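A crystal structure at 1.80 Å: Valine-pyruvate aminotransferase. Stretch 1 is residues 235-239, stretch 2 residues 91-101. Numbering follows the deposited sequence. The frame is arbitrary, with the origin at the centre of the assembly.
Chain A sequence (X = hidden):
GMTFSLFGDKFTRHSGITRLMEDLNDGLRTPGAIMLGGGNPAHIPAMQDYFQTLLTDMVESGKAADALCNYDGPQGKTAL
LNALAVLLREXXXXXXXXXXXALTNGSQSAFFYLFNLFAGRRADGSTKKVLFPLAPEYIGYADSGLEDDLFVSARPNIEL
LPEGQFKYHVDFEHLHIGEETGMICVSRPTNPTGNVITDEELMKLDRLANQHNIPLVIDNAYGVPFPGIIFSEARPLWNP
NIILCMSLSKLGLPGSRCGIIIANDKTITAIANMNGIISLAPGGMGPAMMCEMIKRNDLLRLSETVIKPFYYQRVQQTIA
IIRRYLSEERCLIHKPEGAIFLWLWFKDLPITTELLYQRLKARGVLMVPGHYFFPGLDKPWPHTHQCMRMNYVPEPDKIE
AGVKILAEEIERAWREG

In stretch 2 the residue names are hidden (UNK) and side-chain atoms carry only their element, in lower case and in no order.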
# COMPACT_ATOMS: atom_id res chain seq x y z
N ARG A 235 -25.58 -9.85 -15.12
CA ARG A 235 -24.91 -9.53 -16.38
C ARG A 235 -23.77 -8.59 -16.10
O ARG A 235 -23.96 -7.54 -15.49
CB ARG A 235 -25.88 -8.88 -17.36
CG ARG A 235 -25.19 -8.40 -18.64
CD ARG A 235 -26.17 -7.74 -19.61
NE ARG A 235 -27.31 -8.61 -19.76
CZ ARG A 235 -28.51 -8.44 -19.21
NH1 ARG A 235 -28.83 -7.34 -18.53
NH2 ARG A 235 -29.42 -9.38 -19.40
N PRO A 236 -22.55 -8.94 -16.55
CA PRO A 236 -21.45 -7.99 -16.33
C PRO A 236 -21.68 -6.68 -17.08
O PRO A 236 -22.37 -6.67 -18.12
CB PRO A 236 -20.23 -8.75 -16.85
CG PRO A 236 -20.65 -10.21 -16.82
CD PRO A 236 -22.08 -10.18 -17.19
N LEU A 237 -21.13 -5.60 -16.54
CA LEU A 237 -21.29 -4.27 -17.11
C LEU A 237 -20.02 -3.47 -17.07
O LEU A 237 -19.39 -3.34 -16.02
CB LEU A 237 -22.34 -3.47 -16.31
CG LEU A 237 -22.68 -2.03 -16.77
CD1 LEU A 237 -23.30 -2.01 -18.15
CD2 LEU A 237 -23.60 -1.31 -15.76
N TRP A 238 -19.63 -2.92 -18.21
CA TRP A 238 -18.55 -1.94 -18.24
C TRP A 238 -18.75 -1.00 -19.42
O TRP A 238 -19.21 -1.42 -20.50
CB TRP A 238 -17.13 -2.54 -18.29
CG TRP A 238 -16.10 -1.43 -18.06
CD1 TRP A 238 -15.70 -0.92 -16.85
CD2 TRP A 238 -15.40 -0.68 -19.06
NE1 TRP A 238 -14.81 0.11 -17.04
CE2 TRP A 238 -14.59 0.26 -18.38
CE3 TRP A 238 -15.37 -0.71 -20.45
CZ2 TRP A 238 -13.77 1.16 -19.05
CZ3 TRP A 238 -14.57 0.17 -21.11
CH2 TRP A 238 -13.76 1.10 -20.41
N ASN A 239 -18.51 0.28 -19.16
CA ASN A 239 -18.48 1.31 -20.20
C ASN A 239 -17.56 2.40 -19.67
O ASN A 239 -17.16 2.35 -18.49
CB ASN A 239 -19.88 1.79 -20.60
CG ASN A 239 -20.62 2.45 -19.47
OD1 ASN A 239 -20.14 3.42 -18.89
ND2 ASN A 239 -21.82 1.96 -19.17
N UNK A 91 -12.38 -12.50 -23.25
CA UNK A 91 -13.38 -13.29 -22.53
C UNK A 91 -14.75 -12.61 -22.48
O UNK A 91 -15.77 -13.29 -22.55
c UNK A 91 -12.91 -13.64 -21.09
o UNK A 91 -12.80 -12.47 -20.30
c UNK A 91 -11.56 -14.37 -21.12
N UNK A 92 -14.77 -11.28 -22.38
CA UNK A 92 -16.04 -10.55 -22.23
C UNK A 92 -16.38 -9.57 -23.36
O UNK A 92 -17.50 -9.06 -23.42
c UNK A 92 -17.28 -11.50 -19.47
c UNK A 92 -16.04 -9.81 -20.89
c UNK A 92 -15.74 -9.83 -18.36
c UNK A 92 -16.00 -10.68 -19.64
N UNK A 93 -15.44 -9.31 -24.25
CA UNK A 93 -15.64 -8.36 -25.32
C UNK A 93 -15.57 -6.90 -24.86
O UNK A 93 -16.12 -6.02 -25.52
N UNK A 94 -14.91 -6.64 -23.73
CA UNK A 94 -14.77 -5.25 -23.26
C UNK A 94 -13.61 -4.56 -23.99
O UNK A 94 -12.53 -5.15 -24.16
c UNK A 94 -16.33 -6.33 -16.84
c UNK A 94 -15.70 -5.80 -19.49
c UNK A 94 -15.04 -5.90 -17.19
c UNK A 94 -16.98 -6.23 -19.10
c UNK A 94 -16.98 -5.93 -21.31
c UNK A 94 -17.31 -6.48 -17.77
n UNK A 94 -17.75 -6.30 -20.23
c UNK A 94 -14.71 -5.64 -18.51
c UNK A 94 -14.57 -5.17 -21.75
c UNK A 94 -15.71 -5.66 -20.91
N UNK A 95 -13.81 -3.32 -24.42
CA UNK A 95 -12.78 -2.57 -25.14
C UNK A 95 -11.82 -1.94 -24.12
O UNK A 95 -11.83 -0.75 -23.89
o UNK A 95 -12.88 0.21 -27.53
c UNK A 95 -12.46 -0.79 -26.91
o UNK A 95 -11.27 -1.18 -26.99
c UNK A 95 -13.44 -1.53 -26.04
N UNK A 96 -10.98 -2.79 -23.53
CA UNK A 96 -10.04 -2.40 -22.50
C UNK A 96 -8.62 -2.44 -23.05
O UNK A 96 -8.28 -3.34 -23.79
c UNK A 96 -9.14 -3.04 -20.18
c UNK A 96 -11.98 -1.90 -20.35
c UNK A 96 -10.14 -3.37 -21.28
c UNK A 96 -11.52 -3.31 -20.64
N UNK A 97 -7.81 -1.44 -22.72
CA UNK A 97 -6.41 -1.42 -23.08
C UNK A 97 -5.66 -1.22 -21.78
O UNK A 97 -6.27 -0.88 -20.78
o UNK A 97 -6.53 -1.85 -27.38
c UNK A 97 -6.12 -0.29 -24.05
c UNK A 97 -6.70 -0.46 -25.46
o UNK A 97 -5.15 -2.29 -25.74
c UNK A 97 -6.08 -1.62 -26.24
N UNK A 98 -4.32 -1.42 -21.77
CA UNK A 98 -3.56 -1.19 -20.53
C UNK A 98 -3.77 0.19 -19.90
O UNK A 98 -3.72 0.32 -18.68
c UNK A 98 -2.10 -1.37 -20.98
c UNK A 98 -3.46 -1.93 -22.85
c UNK A 98 -2.19 -2.30 -22.12
N UNK A 99 -4.05 1.20 -20.72
CA UNK A 99 -4.29 2.57 -20.24
C UNK A 99 -5.60 2.70 -19.48
O UNK A 99 -5.88 3.76 -18.91
o UNK A 99 -4.81 2.51 -24.14
n UNK A 99 -2.99 1.27 -23.69
c UNK A 99 -3.28 3.34 -22.47
c UNK A 99 -3.76 2.33 -23.51
c UNK A 99 -4.31 3.58 -21.39
N UNK A 100 -6.44 1.66 -19.53
CA UNK A 100 -7.68 1.60 -18.77
C UNK A 100 -7.52 0.83 -17.46
O UNK A 100 -8.50 0.63 -16.75
c UNK A 100 -8.77 0.90 -19.58
o UNK A 100 -8.86 1.14 -21.94
c UNK A 100 -9.11 1.63 -20.84
n UNK A 100 -9.63 2.85 -20.70
N UNK A 101 -6.30 0.45 -17.10
CA UNK A 101 -6.08 -0.35 -15.89
C UNK A 101 -4.99 0.24 -14.98
O UNK A 101 -3.94 0.68 -15.46
c UNK A 101 -5.61 -2.65 -15.03
c UNK A 101 -5.66 -1.77 -16.27
c UNK A 101 -6.63 -2.37 -17.32
c UNK A 101 -6.34 -3.84 -17.66
O HOH W 1 -20.47 -7.72 -20.72

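Position 91 lies in the last turn of a helix. Its side chain is one carbon carrying one oxygen and one carbon. It is out of reach of stretch 1. A branched carbon with a hydroxyl and a methyl is threonine, Thr91, with chi1 in p.

Position 92 has four side-chain carbons, forked at the second, and no polar atom. It points toward stretch 1, and one end carbon lies 4.5 Å from Pro236 CG. The fork at the second carbon gives leucine, Leu92; the end carbon is CD2.

Position 93 has no side-chain atoms. It is the first residue after the helix to leave helical phi/psi, and its phi is positive at 75°. It is glycine, Gly93. Positive phi by itself favours this residue, and nothing of stretch 1 comes near.

Position 94 has one carbon followed by fused five- and six-membered rings holding eight carbons and one nitrogen. One face of the ring system receives Trp238 CB, while Pro236 CB approaches its edge. This is an indole, so the residue is Trp94. Trp238 CB lies 3.8 Å from Trp94 CD2, and Pro236 CB lies 3.8 Å from Trp94 CZ2. Trp94 NE1 donates to water 1, with 3.1 Å from NE1 to the water O.

Position 95 has two side-chain carbons, the second carrying two oxygens. It is exposed and its CA-to-CB bond points sideways. The carboxylate on a short stem is aspartate, Asp95. Its backbone O is 4.0 Å from Trp238 CZ3.

Position 96 has four carbons, forked at the first, with one arm two carbons long. The CA-to-CB bond points sideways, but the end of the side chain comes nearer, over one face of the Trp238 ring. This is isoleucine, Ile96, with chi1 and chi2 both m. Its CD1 is 3.4 Å from Trp238 CZ3.

Position 97 has three carbons, the third carrying two oxygens, and does not reach stretch 1. It is glutamate, Glu97.

Position 98 has three carbons closing a ring onto the backbone N. It is proline, Pro98, and it opens a 3-10 segment.

Position 99 has three carbons, the third carrying one oxygen and one nitrogen. It is exposed, without contact to stretch 1. It is glutamine, Gln99.

Position 100 has two carbons, the second carrying one oxygen and one nitrogen. It points toward stretch 1. It is asparagine, Asn100. Its OD1 accepts from Glu97 N at 2.9 Å, which ties the side chain back to its own loop.

Position 101 has four carbons, forked at the first, with one two-carbon arm. It is buried but touches nothing in stretch 1. It is isoleucine, Ile101.

The contact is apolar packing; no direct hydrogen bond crosses it. Trp238 CB sits over the Trp94 six-membered ring, 3.7 Å from its centroid. Farther along the same side chain, Ile96 CD1 covers the Trp238 six-membered ring. Water 1 adds a polar link: it accepts from Trp94 and donates weakly to Pro236 O, with 3.4 Å between the water O and Pro236 O.

Stretch 2 (91-101) TLGWDIEPQNI
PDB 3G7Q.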